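Side-chain contact in LPG0439 HIT-related domain-containing protein (Legionella pneumophila subsp. pneumophila, PDB 5L0L), which is of unknown function but carries a HIT-related domain and, as a longer natural protein, is probably tethered to a membrane: residues Lys187-Leu190 against Ala191-Val194. Residues are numbered along the deposited sequence; the frame is centred on the assembly and turned at random.
Sequences KLKL and AEYV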
loop_
_atom_site.group_PDB
_atom_site.type_symbol
_atom_site.label_atom_id
_atom_site.label_comp_id
_atom_site.label_asym_id
_atom_site.label_seq_id
_atom_site.Cartn_x
_atom_site.Cartn_y
_atom_site.Cartn_z
ATOM N N LYS A 187 -7.182 -6.829 18.858
ATOM C CA LYS A 187 -6.162 -6.974 19.915
ATOM C C LYS A 187 -5.820 -8.443 20.190
ATOM O O LYS A 187 -4.656 -8.810 20.253
ATOM C CB LYS A 187 -6.609 -6.300 21.208
ATOM C CG LYS A 187 -6.612 -4.797 21.148
ATOM C CD LYS A 187 -7.192 -4.204 22.403
ATOM C CE LYS A 187 -7.319 -2.689 22.322
ATOM N NZ LYS A 187 -7.951 -2.119 23.542
ATOM N N LEU A 188 -6.840 -9.275 20.315
ATOM C CA LEU A 188 -6.638 -10.684 20.574
ATOM C C LEU A 188 -5.905 -11.385 19.436
ATOM O O LEU A 188 -4.948 -12.131 19.683
ATOM C CB LEU A 188 -7.952 -11.390 20.902
ATOM C CG LEU A 188 -7.818 -12.887 21.212
ATOM C CD1 LEU A 188 -6.890 -13.123 22.386
ATOM C CD2 LEU A 188 -9.192 -13.494 21.477
ATOM N N LYS A 189 -6.335 -11.150 18.192
ATOM C CA LYS A 189 -5.695 -11.814 17.068
ATOM C C LYS A 189 -4.231 -11.358 16.942
ATOM O O LYS A 189 -3.362 -12.162 16.647
ATOM C CB LYS A 189 -6.462 -11.591 15.755
ATOM C CG LYS A 189 -7.832 -12.261 15.690
ATOM C CD LYS A 189 -7.774 -13.741 15.909
ATOM C CE LYS A 189 -9.092 -14.479 15.673
ATOM N NZ LYS A 189 -8.879 -15.836 16.269
ATOM N N LEU A 190 -3.967 -10.089 17.194
ATOM C CA LEU A 190 -2.597 -9.592 17.157
ATOM C C LEU A 190 -1.756 -10.204 18.268
ATOM O O LEU A 190 -0.621 -10.663 18.026
ATOM C CB LEU A 190 -2.586 -8.070 17.240
ATOM C CG LEU A 190 -1.205 -7.400 17.247
ATOM C CD1 LEU A 190 -0.384 -7.778 16.038
ATOM C CD2 LEU A 190 -1.386 -5.900 17.381
ATOM N N ALA A 191 -2.324 -10.244 19.477
ATOM C CA ALA A 191 -1.598 -10.805 20.626
ATOM C C ALA A 191 -1.306 -12.283 20.377
ATOM O O ALA A 191 -0.187 -12.742 20.670
ATOM C CB ALA A 191 -2.354 -10.595 21.925
ATOM N N GLU A 192 -2.269 -13.013 19.811
ATOM C CA GLU A 192 -2.036 -14.425 19.459
ATOM C C GLU A 192 -0.923 -14.562 18.430
ATOM O O GLU A 192 -0.042 -15.433 18.532
ATOM C CB GLU A 192 -3.304 -15.083 18.936
ATOM C CG GLU A 192 -4.314 -15.354 20.040
ATOM C CD GLU A 192 -5.699 -15.727 19.565
ATOM O OE1 GLU A 192 -6.029 -15.583 18.382
ATOM O OE2 GLU A 192 -6.508 -16.157 20.408
ATOM N N TYR A 193 -0.991 -13.713 17.422
ATOM C CA TYR A 193 -0.019 -13.789 16.327
ATOM C C TYR A 193 1.394 -13.549 16.822
ATOM O O TYR A 193 2.341 -14.236 16.386
ATOM C CB TYR A 193 -0.353 -12.833 15.164
ATOM C CG TYR A 193 0.553 -13.124 13.981
ATOM C CD1 TYR A 193 0.391 -14.292 13.227
ATOM C CD2 TYR A 193 1.637 -12.309 13.690
ATOM C CE1 TYR A 193 1.242 -14.599 12.173
ATOM C CE2 TYR A 193 2.493 -12.609 12.644
ATOM C CZ TYR A 193 2.297 -13.736 11.882
ATOM O OH TYR A 193 3.170 -14.036 10.834
ATOM N N VAL A 194 1.554 -12.584 17.705
ATOM C CA VAL A 194 2.875 -12.249 18.256
ATOM C C VAL A 194 3.522 -13.422 19.039
ATOM O O VAL A 194 4.757 -13.478 19.135
ATOM C CB VAL A 194 2.752 -11.008 19.156
ATOM C CG1 VAL A 194 3.931 -10.836 20.091
ATOM C CG2 VAL A 194 2.562 -9.773 18.316
#
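E192 reaches back along the helix surface to two residues of the preceding turn, dividing its carboxylate between them. OE1 pairs with K189 in a salt bridge, NZ to OE1 3.6 Å, while OE2 lies over the branch of L188, 3.6 Å from CG. The glutamate chain runs extended beyond CG (chi2 167°) and crosses the leucine at a slant; CG of E192 also lies 3.3 Å from the carbonyl O of L188. K189 comes alongside E192, pointing the same way. A bend at chi2 (-57°) swings its outer chain toward the acid, bringing CD of K189 within 3.5 Å of OE1 of E192, so that this one methylene as well as the ammonium group borders that oxygen. K92 of helix 73-92 adds a second, weak and long ion pair to OE1 and donates a hydrogen bond to the carbonyl O of K189, so two lysines would probably stabilise the negative charge of E192.

On another side of the helix, L190 is buried and meets V194 one turn on, CD1 to CG2 4.2 Å, a loose apolar contact. Both side chains pack on V209 of strand 207-211, and L190 extends to I26 and A27 of strand 25-31. The backbone beneath is regular: A191, E192, Y193 and V194 donate to the carbonyls of K187, L188, K189 and L190, the bond from E192 N to L188 O measuring 2.8 Å. Y193 carries the packing to helix 73-92 and to V73 of the second subunit. These are the last turns of the amphipathic alpha-helix 176-194, with an i to i+3 salt bridge on one side and an i to i+4 apolar contact on another, L190 and V194 being set against the antiparallel sheet of the HIT-related domain.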